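PDB 4ECL: serine racemase, which belongs to the alanine racemase family, joining a TIM-barrel domain, a parallel beta-alpha barrel, to a second domain rich in beta strands. Local coordinates for residues H160-D165 and V172-K177; D165-N170 and K234-L239; H200-Y205 and P211-D216. All coordinates share one frame; numbering follows the deposited sequence.

Interaction 1: H160-D165 and V172-K177; sequences HLCAAD and VAFTNK
Thr175 and Ala163 face each other through water: no direct hydrogen bond joins their two segments, and a pair of ordered waters spans the gap instead. The setting is a beta-alpha unit of the TIM barrel, in which the loop after strand 152-158 turns back over the first turns of helix 169-191. One water donates both to Ala163 O (2.7 Å) and to Thr175 OG1. The other accepts from Ala163 N (2.8 Å) and donates to the same Thr175 OG1. Since OG1 is also bonded to the carbonyl of Asp171 one turn earlier, three bonds grip this buried hydroxyl and fix its rotation. The direct approach of Thr175 OG1 to Ala163 O is 3.6 Å.

Beside this wet seam runs an apolar one. Phe174, its CG anti to the backbone N (chi1 -167°), swings its ring toward the loop, where Cys162 SG lies 3.7 Å from CE2. The sulfur stands 4.9 Å from the Phe174 ring centroid and meets the ring obliquely, a sulfur-aromatic contact, while the water held by Ala163 N lies in the ring plane at its edge. The dimer covers this corner: Tyr265 of the second subunit stacks on Phe174, and Gly264 of that subunit packs on Cys162. Gln178, farther along the helix, holds the loop backbone through Cys162 N and His160 O. On the remaining flank, Leu161 and Thr175 cross at about a right angle, with Thr175 CG2 4.0 Å from Leu161 CD1 and nearly as close to CD2.

Interaction 2: D165-N170 and K234-L239; sequences DSLEEN and KTKLEL
Leu167 occupies the middle of an ST turn that leads into helix 169-191 of the barrel, and from it the side chain reaches Lys234 and Lys236 in the loop that follows strand 217-220. The turn is closed by Ser166 OG, which accepts from Glu168 N at 3.3 Å with a nearly straight N-H...O angle of 167°. Glu168 stands at the N-cap position of the helix, and Ser166 OG is bonded in addition to the carboxylate of Asp171 within its first turn. The turn probably helps to set the direction in which Leu167 projects.

Across the contact one methyl does most of the touching. Leu167 CD1 comes to 3.5 Å from Lys234 O and, close by, to 3.6 Å from Lys236 CE. The Lys236 chain folds at chi2 (-50°) and then runs extended, which brings its last methylene alongside the leucine, with NZ slightly farther off, 3.8 Å from Leu167 CD1. Leu167 CD2 adds a looser touch on the same CE, at 4.1 Å. No hydrogen bond or ion pair crosses between the segments, so the contact is a small van der Waals one at the surface, in which the leucine meets a backbone carbonyl and the aliphatic part of Lys236.

Helix 204-209 supplies the backing. Its Asn209 touches Leu167, accepts from Lys236 N through OD1, and uses ND2 to hold Ala164 O just before the turn. Here two loops of a TIM barrel, one entering a helix and the other leaving the last barrel strand toward strand 245-257, meet over the short helix between them.

Interaction 3: H200-Y205 and P211-D216; sequences HIQSSY and PELECD. With SO4 (sulfate ion), chain G.
Gln202, Cys215 and Leu213 bury the most surface here, and Gln202 lies at the meeting point of the other two. Its side chain and that of Leu213 slide past each other in opposite directions: Gln202 CG lies 3.7 Å from Leu213 CD1, while the amide end passes Leu213 CB, with NE2 also at 3.7 Å. The bend at chi2 (146°), with the turn of the amide at its end, brings OE1 near Cys215, whose SG is 3.7 Å away. The same OE1 accepts a short hydrogen bond (2.6 Å) from a water, which points its second hydrogen at the more distant Leu213 O and accepts from Cys215 N. One water thereby bridges polar atoms of both segments. On its other flank, Cys215 SG packs against Ile201 CD1 at 3.6 Å, while Ile201 CG2 meets Leu213 CD1.

These residues belong to the seventh beta-alpha unit of the TIM barrel and the return from it: strand 198-200 leads into helix 204-209, and the loop residues 211-216 run back to the eighth strand, 217-220. Many such barrels bind phosphate near the C-terminal ends of these two strands, and the position of the sulfate ion, probably from the crystallisation liquor, is consistent with such a site. Gly221 N, Val222 N and Tyr42 OH bind it. Ser204, at the start of the helix, contributes both its backbone N and its OG to sulfate O2, with OG donating at 2.6 Å.

Following the chain from its N terminus, interaction 1 closes first, a short loop folding 160-165 back on helix 169-191. Interaction 2 opens at Asp165, which both contacts share, before interaction 1 has closed, so the two cross; Val172 packs against Ser166 and Leu167 where they adjoin. Interaction 3 comes after interaction 1 in series and lies nested within the long loop that interaction 2 completes at 234-239. Tyr205 lies against Asp165 and Thr235, and Pro211 against Leu237. Together the three contacts tie the sixth and seventh beta-alpha units of the barrel to the connection toward strand 245-257.

Interaction 1: H160-D165 and V172-K177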
ATOM      1  N   HIS A 160     -11.767 -21.665   9.269  1.00 27.61           N
ATOM      2  CA  HIS A 160     -12.039 -20.809   8.122  1.00 26.48           C
ATOM      3  C   HIS A 160     -12.448 -21.662   6.934  1.00 24.73           C
ATOM      4  O   HIS A 160     -11.808 -22.676   6.648  1.00 24.11           O
ATOM      5  CB  HIS A 160     -10.797 -19.993   7.740  1.00 34.44           C
ATOM      6  CG  HIS A 160     -10.756 -18.624   8.349  1.00 46.84           C
ATOM      7  ND1 HIS A 160     -10.271 -18.385   9.617  1.00 51.57           N
ATOM      8  CD2 HIS A 160     -11.140 -17.420   7.860  1.00 53.23           C
ATOM      9  CE1 HIS A 160     -10.354 -17.093   9.884  1.00 52.13           C
ATOM     10  NE2 HIS A 160     -10.880 -16.485   8.835  1.00 56.24           N
ATOM     11  N   LEU A 161     -13.502 -21.247   6.234  1.00 23.55           N
ATOM     12  CA  LEU A 161     -13.933 -21.934   5.020  1.00 23.29           C
ATOM     13  C   LEU A 161     -13.162 -21.430   3.805  1.00 27.68           C
ATOM     14  O   LEU A 161     -12.951 -20.226   3.643  1.00 25.94           O
ATOM     15  CB  LEU A 161     -15.429 -21.752   4.809  1.00 21.64           C
ATOM     16  CG  LEU A 161     -16.291 -22.210   5.980  1.00 27.84           C
ATOM     17  CD1 LEU A 161     -17.763 -21.788   5.769  1.00 23.30           C
ATOM     18  CD2 LEU A 161     -16.168 -23.729   6.168  1.00 17.16           C
ATOM     19  N   CYS A 162     -12.743 -22.358   2.950  1.00 25.85           N
ATOM     20  CA  CYS A 162     -11.965 -22.002   1.768  1.00 29.95           C
ATOM     21  C   CYS A 162     -12.745 -21.291   0.681  1.00 30.44           C
ATOM     22  O   CYS A 162     -12.231 -20.377   0.049  1.00 35.69           O
ATOM     23  CB  CYS A 162     -11.335 -23.246   1.160  1.00 25.53           C
ATOM     24  SG  CYS A 162      -9.965 -23.859   2.124  1.00 35.46           S
ATOM     25  N   ALA A 163     -13.970 -21.732   0.438  1.00 28.68           N
ATOM     26  CA  ALA A 163     -14.676 -21.336  -0.775  1.00 32.73           C
ATOM     27  C   ALA A 163     -16.174 -21.171  -0.554  1.00 28.41           C
ATOM     28  O   ALA A 163     -16.984 -21.621  -1.367  1.00 26.48           O
ATOM     29  CB  ALA A 163     -14.420 -22.365  -1.878  1.00 37.22           C
ATOM     30  N   ALA A 164     -16.539 -20.518   0.543  1.00 25.67           N
ATOM     31  CA  ALA A 164     -17.938 -20.311   0.865  1.00 28.48           C
ATOM     32  C   ALA A 164     -18.555 -19.325  -0.123  1.00 27.54           C
ATOM     33  O   ALA A 164     -19.778 -19.200  -0.204  1.00 23.37           O
ATOM     34  CB  ALA A 164     -18.084 -19.803   2.293  1.00 26.70           C
ATOM     35  N   ASP A 165     -17.693 -18.630  -0.864  1.00 28.11           N
ATOM     36  CA  ASP A 165     -18.116 -17.591  -1.791  1.00 29.79           C
ATOM     37  C   ASP A 165     -18.469 -18.165  -3.153  1.00 35.79           C
ATOM     38  O   ASP A 165     -18.821 -17.424  -4.069  1.00 42.70           O
ATOM     39  CB  ASP A 165     -17.013 -16.537  -1.952  1.00 28.75           C
ATOM     40  CG  ASP A 165     -15.711 -17.127  -2.475  1.00 38.68           C
ATOM     41  OD1 ASP A 165     -15.455 -18.325  -2.236  1.00 40.88           O
ATOM     42  OD2 ASP A 165     -14.939 -16.394  -3.125  1.00 42.50           O
ATOM     43  N   VAL A 172     -18.819 -26.246  -3.242  1.00 31.25           N
ATOM     44  CA  VAL A 172     -19.843 -26.488  -2.242  1.00 30.84           C
ATOM     45  C   VAL A 172     -19.521 -27.777  -1.485  1.00 36.78           C
ATOM     46  O   VAL A 172     -19.649 -27.844  -0.261  1.00 38.68           O
ATOM     47  CB  VAL A 172     -21.253 -26.533  -2.887  1.00 31.55           C
ATOM     48  CG1 VAL A 172     -22.221 -27.353  -2.049  1.00 31.37           C
ATOM     49  CG2 VAL A 172     -21.796 -25.102  -3.098  1.00 31.73           C
ATOM     50  N   ALA A 173     -19.062 -28.786  -2.219  1.00 38.69           N
ATOM     51  CA  ALA A 173     -18.706 -30.075  -1.630  1.00 40.70           C
ATOM     52  C   ALA A 173     -17.554 -29.937  -0.626  1.00 38.36           C
ATOM     53  O   ALA A 173     -17.594 -30.502   0.470  1.00 33.57           O
ATOM     54  CB  ALA A 173     -18.341 -31.057  -2.720  1.00 41.90           C
ATOM     55  N   PHE A 174     -16.538 -29.165  -0.999  1.00 37.40           N
ATOM     56  CA  PHE A 174     -15.404 -28.944  -0.116  1.00 35.69           C
ATOM     57  C   PHE A 174     -15.845 -28.188   1.129  1.00 36.54           C
ATOM     58  O   PHE A 174     -15.393 -28.471   2.231  1.00 43.18           O
ATOM     59  CB  PHE A 174     -14.300 -28.171  -0.835  1.00 33.87           C
ATOM     60  CG  PHE A 174     -12.985 -28.164  -0.100  1.00 36.09           C
ATOM     61  CD1 PHE A 174     -12.067 -29.180  -0.294  1.00 39.35           C
ATOM     62  CD2 PHE A 174     -12.668 -27.146   0.782  1.00 38.86           C
ATOM     63  CE1 PHE A 174     -10.854 -29.176   0.369  1.00 39.90           C
ATOM     64  CE2 PHE A 174     -11.457 -27.135   1.450  1.00 41.51           C
ATOM     65  CZ  PHE A 174     -10.548 -28.153   1.243  1.00 39.29           C
ATOM     66  N   THR A 175     -16.741 -27.226   0.954  1.00 33.41           N
ATOM     67  CA  THR A 175     -17.218 -26.441   2.079  1.00 28.08           C
ATOM     68  C   THR A 175     -18.020 -27.319   3.039  1.00 28.16           C
ATOM     69  O   THR A 175     -17.912 -27.203   4.262  1.00 26.02           O
ATOM     70  CB  THR A 175     -18.082 -25.272   1.597  1.00 28.63           C
ATOM     71  OG1 THR A 175     -17.409 -24.601   0.526  1.00 28.44           O
ATOM     72  CG2 THR A 175     -18.327 -24.298   2.725  1.00 28.95           C
ATOM     73  N   ASN A 176     -18.828 -28.204   2.478  1.00 28.57           N
ATOM     74  CA  ASN A 176     -19.622 -29.088   3.305  1.00 34.42           C
ATOM     75  C   ASN A 176     -18.749 -30.088   4.061  1.00 37.46           C
ATOM     76  O   ASN A 176     -19.050 -30.454   5.203  1.00 37.81           O
ATOM     77  CB  ASN A 176     -20.696 -29.787   2.473  1.00 35.76           C
ATOM     78  CG  ASN A 176     -21.874 -28.889   2.190  1.00 38.23           C
ATOM     79  OD1 ASN A 176     -22.206 -28.026   2.998  1.00 33.59           O
ATOM     80  ND2 ASN A 176     -22.507 -29.077   1.039  1.00 43.14           N
ATOM     81  N   LYS A 177     -17.658 -30.525   3.448  1.00 37.25           N
ATOM     82  CA  LYS A 177     -16.800 -31.450   4.176  1.00 41.44           C
ATOM     83  C   LYS A 177     -15.978 -30.694   5.220  1.00 35.54           C
ATOM     84  O   LYS A 177     -15.642 -31.254   6.256  1.00 32.94           O
ATOM     85  CB  LYS A 177     -15.939 -32.325   3.252  1.00 50.76           C
ATOM     86  CG  LYS A 177     -14.961 -31.579   2.369  1.00 64.55           C
ATOM     87  CD  LYS A 177     -14.177 -32.535   1.453  1.00 74.43           C
ATOM     88  CE  LYS A 177     -14.766 -32.591   0.037  1.00 76.35           C
ATOM     89  NZ  LYS A 177     -13.773 -33.055  -0.980  1.00 73.64           N
TER
HETATM   90  O   HOH W   1     -19.211 -23.075  -1.400  1.00 25.08           O
HETATM   91  O   HOH W   2     -14.780 -24.092   1.707  1.00 30.69           O

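Interaction 2: D165-N170 and K234-L239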
ATOM      1  N   ASP A 165     -17.693 -18.630  -0.864  1.00 28.11           N
ATOM      2  CA  ASP A 165     -18.116 -17.591  -1.791  1.00 29.79           C
ATOM      3  C   ASP A 165     -18.469 -18.165  -3.153  1.00 35.79           C
ATOM      4  O   ASP A 165     -18.821 -17.424  -4.069  1.00 42.70           O
ATOM      5  CB  ASP A 165     -17.013 -16.537  -1.952  1.00 28.75           C
ATOM      6  CG  ASP A 165     -15.711 -17.127  -2.475  1.00 38.68           C
ATOM      7  OD1 ASP A 165     -15.455 -18.325  -2.236  1.00 40.88           O
ATOM      8  OD2 ASP A 165     -14.939 -16.394  -3.125  1.00 42.50           O
ATOM      9  N   SER A 166     -18.369 -19.482  -3.294  1.00 37.48           N
ATOM     10  CA  SER A 166     -18.596 -20.109  -4.593  1.00 38.33           C
ATOM     11  C   SER A 166     -19.672 -21.181  -4.538  1.00 43.86           C
ATOM     12  O   SER A 166     -19.643 -22.069  -3.682  1.00 43.49           O
ATOM     13  CB  SER A 166     -17.302 -20.706  -5.144  1.00 37.87           C
ATOM     14  OG  SER A 166     -17.585 -21.548  -6.249  1.00 40.55           O
ATOM     15  N   LEU A 167     -20.622 -21.097  -5.459  1.00 45.33           N
ATOM     16  CA  LEU A 167     -21.704 -22.066  -5.495  1.00 48.10           C
ATOM     17  C   LEU A 167     -21.492 -23.102  -6.594  1.00 45.75           C
ATOM     18  O   LEU A 167     -22.442 -23.724  -7.059  1.00 49.64           O
ATOM     19  CB  LEU A 167     -23.060 -21.364  -5.620  1.00 47.92           C
ATOM     20  CG  LEU A 167     -23.410 -20.526  -4.383  1.00 44.00           C
ATOM     21  CD1 LEU A 167     -24.756 -19.858  -4.539  1.00 46.70           C
ATOM     22  CD2 LEU A 167     -23.377 -21.381  -3.116  1.00 41.22           C
ATOM     23  N   GLU A 168     -20.238 -23.284  -7.001  1.00 40.50           N
ATOM     24  CA  GLU A 168     -19.908 -24.358  -7.927  1.00 48.02           C
ATOM     25  C   GLU A 168     -19.899 -25.687  -7.179  1.00 46.96           C
ATOM     26  O   GLU A 168     -19.596 -25.730  -5.982  1.00 38.94           O
ATOM     27  CB  GLU A 168     -18.567 -24.119  -8.627  1.00 53.75           C
ATOM     28  CG  GLU A 168     -18.589 -22.971  -9.637  1.00 63.23           C
ATOM     29  CD  GLU A 168     -19.777 -23.032 -10.602  1.00 71.55           C
ATOM     30  OE1 GLU A 168     -20.037 -24.111 -11.184  1.00 75.94           O
ATOM     31  OE2 GLU A 168     -20.456 -21.992 -10.778  1.00 70.71           O
ATOM     32  N   GLU A 169     -20.246 -26.752  -7.900  1.00 49.81           N
ATOM     33  CA  GLU A 169     -20.361 -28.107  -7.359  1.00 53.53           C
ATOM     34  C   GLU A 169     -19.191 -28.507  -6.454  1.00 49.73           C
ATOM     35  O   GLU A 169     -19.380 -28.744  -5.260  1.00 47.25           O
ATOM     36  CB  GLU A 169     -20.501 -29.101  -8.514  1.00 60.57           C
ATOM     37  CG  GLU A 169     -21.213 -30.402  -8.168  1.00 67.52           C
ATOM     38  CD  GLU A 169     -21.584 -31.202  -9.410  1.00 74.41           C
ATOM     39  OE1 GLU A 169     -20.982 -30.954 -10.481  1.00 74.98           O
ATOM     40  OE2 GLU A 169     -22.483 -32.069  -9.318  1.00 77.18           O
ATOM     41  N   ASN A 170     -17.991 -28.567  -7.023  1.00 50.09           N
ATOM     42  CA  ASN A 170     -16.803 -28.970  -6.275  1.00 49.64           C
ATOM     43  C   ASN A 170     -16.589 -28.131  -5.019  1.00 44.15           C
ATOM     44  O   ASN A 170     -16.227 -28.655  -3.961  1.00 36.92           O
ATOM     45  CB  ASN A 170     -15.552 -28.895  -7.159  1.00 57.14           C
ATOM     46  CG  ASN A 170     -15.578 -29.897  -8.305  1.00 65.73           C
ATOM     47  OD1 ASN A 170     -16.215 -30.950  -8.217  1.00 68.20           O
ATOM     48  ND2 ASN A 170     -14.875 -29.573  -9.388  1.00 67.03           N
ATOM     49  N   LYS A 234     -24.585 -14.347  -7.165  1.00 81.48           N
ATOM     50  CA  LYS A 234     -25.875 -14.505  -6.509  1.00 71.58           C
ATOM     51  C   LYS A 234     -25.703 -15.335  -5.240  1.00 57.23           C
ATOM     52  O   LYS A 234     -25.670 -16.567  -5.294  1.00 53.30           O
ATOM     53  CB  LYS A 234     -26.891 -15.171  -7.438  1.00 74.34           C
ATOM     54  CG  LYS A 234     -28.296 -15.236  -6.853  1.00 76.51           C
ATOM     55  CD  LYS A 234     -29.328 -14.735  -7.850  1.00 80.54           C
ATOM     56  CE  LYS A 234     -28.961 -13.348  -8.362  1.00 80.78           C
ATOM     57  NZ  LYS A 234     -29.903 -12.877  -9.416  1.00 82.88           N
ATOM     58  N   THR A 235     -25.580 -14.654  -4.105  1.00 43.37           N
ATOM     59  CA  THR A 235     -25.495 -15.337  -2.824  1.00 40.15           C
ATOM     60  C   THR A 235     -26.869 -15.862  -2.418  1.00 36.24           C
ATOM     61  O   THR A 235     -27.881 -15.428  -2.961  1.00 35.13           O
ATOM     62  CB  THR A 235     -24.951 -14.407  -1.731  1.00 35.80           C
ATOM     63  OG1 THR A 235     -25.675 -13.175  -1.760  1.00 34.74           O
ATOM     64  CG2 THR A 235     -23.455 -14.130  -1.947  1.00 32.35           C
ATOM     65  N   LYS A 236     -26.904 -16.795  -1.470  1.00 34.26           N
ATOM     66  CA  LYS A 236     -28.168 -17.359  -1.013  1.00 33.88           C
ATOM     67  C   LYS A 236     -29.025 -16.274  -0.374  1.00 36.70           C
ATOM     68  O   LYS A 236     -30.174 -16.082  -0.753  1.00 41.83           O
ATOM     69  CB  LYS A 236     -27.945 -18.525  -0.044  1.00 35.50           C
ATOM     70  CG  LYS A 236     -27.352 -19.765  -0.698  1.00 37.81           C
ATOM     71  CD  LYS A 236     -28.131 -20.139  -1.947  1.00 50.19           C
ATOM     72  CE  LYS A 236     -27.476 -21.293  -2.696  1.00 56.56           C
ATOM     73  NZ  LYS A 236     -28.138 -21.549  -4.015  1.00 60.38           N
ATOM     74  N   LEU A 237     -28.467 -15.557   0.592  1.00 32.34           N
ATOM     75  CA  LEU A 237     -29.146 -14.384   1.106  1.00 34.41           C
ATOM     76  C   LEU A 237     -28.732 -13.218   0.227  1.00 44.44           C
ATOM     77  O   LEU A 237     -27.580 -13.128  -0.189  1.00 46.02           O
ATOM     78  CB  LEU A 237     -28.706 -14.066   2.529  1.00 26.01           C
ATOM     79  CG  LEU A 237     -28.807 -15.092   3.642  1.00 26.53           C
ATOM     80  CD1 LEU A 237     -28.495 -14.354   4.925  1.00 28.54           C
ATOM     81  CD2 LEU A 237     -30.205 -15.702   3.679  1.00 30.49           C
ATOM     82  N   GLU A 238     -29.663 -12.324  -0.059  1.00 44.86           N
ATOM     83  CA  GLU A 238     -29.299 -11.082  -0.715  1.00 49.03           C
ATOM     84  C   GLU A 238     -29.617  -9.944   0.231  1.00 44.61           C
ATOM     85  O   GLU A 238     -30.763  -9.523   0.350  1.00 47.86           O
ATOM     86  CB  GLU A 238     -30.029 -10.926  -2.048  1.00 59.83           C
ATOM     87  CG  GLU A 238     -29.511 -11.861  -3.130  1.00 70.60           C
ATOM     88  CD  GLU A 238     -30.063 -11.530  -4.504  1.00 80.84           C
ATOM     89  OE1 GLU A 238     -31.175 -10.963  -4.581  1.00 85.11           O
ATOM     90  OE2 GLU A 238     -29.381 -11.833  -5.507  1.00 83.53           O
ATOM     91  N   LEU A 239     -28.597  -9.475   0.930  1.00 36.20           N
ATOM     92  CA  LEU A 239     -28.762  -8.410   1.902  1.00 35.48           C
ATOM     93  C   LEU A 239     -28.602  -7.042   1.254  1.00 37.30           C
ATOM     94  O   LEU A 239     -27.950  -6.896   0.213  1.00 31.21           O
ATOM     95  CB  LEU A 239     -27.750  -8.565   3.041  1.00 35.56           C
ATOM     96  CG  LEU A 239     -27.875  -9.854   3.860  1.00 35.99           C
ATOM     97  CD1 LEU A 239     -26.881  -9.843   5.014  1.00 28.34           C
ATOM     98  CD2 LEU A 239     -29.299 -10.007   4.365  1.00 37.29           C
TER

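Interaction 3: H200-Y205 and P211-D216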
ATOM      1  N   HIS A 200     -17.149 -20.388  16.011  1.00 21.87           N
ATOM      2  CA  HIS A 200     -17.345 -19.617  14.791  1.00 23.52           C
ATOM      3  C   HIS A 200     -16.671 -20.249  13.577  1.00 27.51           C
ATOM      4  O   HIS A 200     -15.580 -20.777  13.666  1.00 30.16           O
ATOM      5  CB  HIS A 200     -16.995 -18.129  14.975  1.00 18.58           C
ATOM      6  CG  HIS A 200     -15.664 -17.869  15.621  1.00 21.86           C
ATOM      7  ND1 HIS A 200     -14.583 -17.370  14.926  1.00 21.13           N
ATOM      8  CD2 HIS A 200     -15.259 -17.985  16.909  1.00 24.84           C
ATOM      9  CE1 HIS A 200     -13.561 -17.212  15.752  1.00 18.84           C
ATOM     10  NE2 HIS A 200     -13.944 -17.586  16.960  1.00 20.66           N
ATOM     11  N   ILE A 201     -17.356 -20.192  12.446  1.00 30.27           N
ATOM     12  CA  ILE A 201     -16.972 -20.906  11.235  1.00 19.83           C
ATOM     13  C   ILE A 201     -17.062 -19.937  10.058  1.00 23.72           C
ATOM     14  O   ILE A 201     -16.318 -20.046   9.080  1.00 20.88           O
ATOM     15  CB  ILE A 201     -17.966 -22.083  11.003  1.00 22.64           C
ATOM     16  CG1 ILE A 201     -17.777 -23.155  12.073  1.00 25.01           C
ATOM     17  CG2 ILE A 201     -17.814 -22.722   9.625  1.00 25.74           C
ATOM     18  CD1 ILE A 201     -19.000 -24.058  12.215  1.00 28.22           C
ATOM     19  N   GLN A 202     -17.977 -18.974  10.165  1.00 17.00           N
ATOM     20  CA  GLN A 202     -18.318 -18.119   9.025  1.00 16.54           C
ATOM     21  C   GLN A 202     -17.603 -16.777   8.959  1.00 19.06           C
ATOM     22  O   GLN A 202     -17.459 -16.054   9.957  1.00 19.61           O
ATOM     23  CB  GLN A 202     -19.826 -17.850   8.984  1.00 15.80           C
ATOM     24  CG  GLN A 202     -20.687 -19.091   8.908  1.00 19.09           C
ATOM     25  CD  GLN A 202     -21.973 -18.907   9.651  1.00 23.41           C
ATOM     26  OE1 GLN A 202     -21.980 -18.850  10.885  1.00 22.48           O
ATOM     27  NE2 GLN A 202     -23.073 -18.764   8.912  1.00 23.17           N
ATOM     28  N   SER A 203     -17.178 -16.447   7.749  1.00 15.85           N
ATOM     29  CA  SER A 203     -16.845 -15.078   7.417  1.00 23.93           C
ATOM     30  C   SER A 203     -18.027 -14.526   6.622  1.00 22.31           C
ATOM     31  O   SER A 203     -19.115 -15.107   6.687  1.00 21.36           O
ATOM     32  CB  SER A 203     -15.539 -15.028   6.630  1.00 28.33           C
ATOM     33  OG  SER A 203     -14.467 -15.424   7.460  1.00 41.94           O
ATOM     34  N   SER A 204     -17.829 -13.428   5.878  1.00 23.36           N
ATOM     35  CA  SER A 204     -18.931 -12.777   5.141  1.00 20.70           C
ATOM     36  C   SER A 204     -19.734 -13.732   4.258  1.00 21.56           C
ATOM     37  O   SER A 204     -20.955 -13.775   4.334  1.00 21.37           O
ATOM     38  CB  SER A 204     -18.435 -11.610   4.262  1.00 19.77           C
ATOM     39  OG  SER A 204     -17.938 -10.521   5.030  1.00 18.62           O
ATOM     40  N   TYR A 205     -19.060 -14.476   3.392  1.00 22.27           N
ATOM     41  CA  TYR A 205     -19.786 -15.369   2.494  1.00 27.85           C
ATOM     42  C   TYR A 205     -20.345 -16.613   3.212  1.00 26.22           C
ATOM     43  O   TYR A 205     -21.253 -17.285   2.708  1.00 29.24           O
ATOM     44  CB  TYR A 205     -18.920 -15.744   1.290  1.00 27.99           C
ATOM     45  CG  TYR A 205     -18.781 -14.613   0.297  1.00 28.65           C
ATOM     46  CD1 TYR A 205     -19.773 -14.367  -0.649  1.00 32.23           C
ATOM     47  CD2 TYR A 205     -17.670 -13.784   0.311  1.00 34.34           C
ATOM     48  CE1 TYR A 205     -19.660 -13.324  -1.567  1.00 30.57           C
ATOM     49  CE2 TYR A 205     -17.542 -12.738  -0.601  1.00 35.79           C
ATOM     50  CZ  TYR A 205     -18.540 -12.512  -1.537  1.00 36.69           C
ATOM     51  OH  TYR A 205     -18.411 -11.474  -2.444  1.00 37.09           O
ATOM     52  N   PRO A 211     -26.245 -19.625   5.564  1.00 19.39           N
ATOM     53  CA  PRO A 211     -26.887 -18.921   6.674  1.00 20.58           C
ATOM     54  C   PRO A 211     -27.484 -19.891   7.679  1.00 24.77           C
ATOM     55  O   PRO A 211     -27.721 -19.525   8.830  1.00 24.17           O
ATOM     56  CB  PRO A 211     -28.008 -18.148   5.987  1.00 22.08           C
ATOM     57  CG  PRO A 211     -28.368 -18.996   4.818  1.00 25.13           C
ATOM     58  CD  PRO A 211     -27.091 -19.646   4.359  1.00 25.21           C
ATOM     59  N   GLU A 212     -27.719 -21.120   7.240  1.00 26.76           N
ATOM     60  CA  GLU A 212     -28.299 -22.142   8.094  1.00 28.89           C
ATOM     61  C   GLU A 212     -27.374 -22.576   9.234  1.00 29.65           C
ATOM     62  O   GLU A 212     -27.840 -23.159  10.208  1.00 32.90           O
ATOM     63  CB  GLU A 212     -28.740 -23.348   7.263  1.00 36.71           C
ATOM     64  CG  GLU A 212     -27.623 -24.320   6.904  1.00 45.32           C
ATOM     65  CD  GLU A 212     -26.736 -23.862   5.747  1.00 47.12           C
ATOM     66  OE1 GLU A 212     -27.202 -23.084   4.874  1.00 34.17           O
ATOM     67  OE2 GLU A 212     -25.563 -24.304   5.717  1.00 52.35           O
ATOM     68  N   LEU A 213     -26.070 -22.301   9.128  1.00 28.68           N
ATOM     69  CA  LEU A 213     -25.161 -22.625  10.229  1.00 26.47           C
ATOM     70  C   LEU A 213     -25.542 -21.875  11.505  1.00 33.09           C
ATOM     71  O   LEU A 213     -26.038 -20.755  11.446  1.00 36.04           O
ATOM     72  CB  LEU A 213     -23.708 -22.321   9.863  1.00 24.32           C
ATOM     73  CG  LEU A 213     -23.040 -23.237   8.839  1.00 25.38           C
ATOM     74  CD1 LEU A 213     -21.714 -22.629   8.357  1.00 21.00           C
ATOM     75  CD2 LEU A 213     -22.832 -24.665   9.406  1.00 30.05           C
ATOM     76  N   GLU A 214     -25.323 -22.509  12.654  1.00 35.32           N
ATOM     77  CA  GLU A 214     -25.637 -21.902  13.947  1.00 37.30           C
ATOM     78  C   GLU A 214     -24.396 -21.799  14.844  1.00 31.45           C
ATOM     79  O   GLU A 214     -24.022 -22.771  15.512  1.00 30.31           O
ATOM     80  CB  GLU A 214     -26.725 -22.708  14.663  1.00 42.84           C
ATOM     81  CG  GLU A 214     -28.080 -22.706  13.970  1.00 48.34           C
ATOM     82  CD  GLU A 214     -28.847 -21.390  14.129  1.00 45.02           C
ATOM     83  OE1 GLU A 214     -28.506 -20.583  15.017  1.00 36.38           O
ATOM     84  OE2 GLU A 214     -29.812 -21.177  13.366  1.00 48.21           O
ATOM     85  N   CYS A 215     -23.776 -20.618  14.861  1.00 25.79           N
ATOM     86  CA  CYS A 215     -22.556 -20.394  15.631  1.00 26.78           C
ATOM     87  C   CYS A 215     -22.714 -19.238  16.612  1.00 28.08           C
ATOM     88  O   CYS A 215     -23.760 -18.587  16.656  1.00 25.17           O
ATOM     89  CB  CYS A 215     -21.370 -20.133  14.690  1.00 23.64           C
ATOM     90  SG  CYS A 215     -21.175 -21.410  13.411  1.00 36.24           S
ATOM     91  N   ASP A 216     -21.672 -18.975  17.397  1.00 25.43           N
ATOM     92  CA  ASP A 216     -21.740 -17.908  18.397  1.00 22.76           C
ATOM     93  C   ASP A 216     -21.196 -16.577  17.883  1.00 25.77           C
ATOM     94  O   ASP A 216     -21.497 -15.521  18.439  1.00 24.87           O
ATOM     95  CB  ASP A 216     -20.997 -18.339  19.655  1.00 27.90           C
ATOM     96  CG  ASP A 216     -21.559 -19.618  20.229  1.00 33.57           C
ATOM     97  OD1 ASP A 216     -22.596 -19.542  20.922  1.00 37.82           O
ATOM     98  OD2 ASP A 216     -20.987 -20.695  19.950  1.00 30.40           O
TER
HETATM   99  S   SO4 G 403     -14.316 -11.569   4.792  0.91 29.94           S
HETATM  100  O1  SO4 G 403     -13.299 -12.166   5.666  0.91 26.34           O
HETATM  101  O2  SO4 G 403     -15.553 -11.386   5.551  0.91 23.07           O
HETATM  102  O3  SO4 G 403     -13.811 -10.279   4.330  0.91 35.19           O
HETATM  103  O4  SO4 G 403     -14.539 -12.435   3.639  0.91 31.25           O
HETATM  104  O   HOH W   3     -23.905 -18.585  12.613  1.00 34.15           O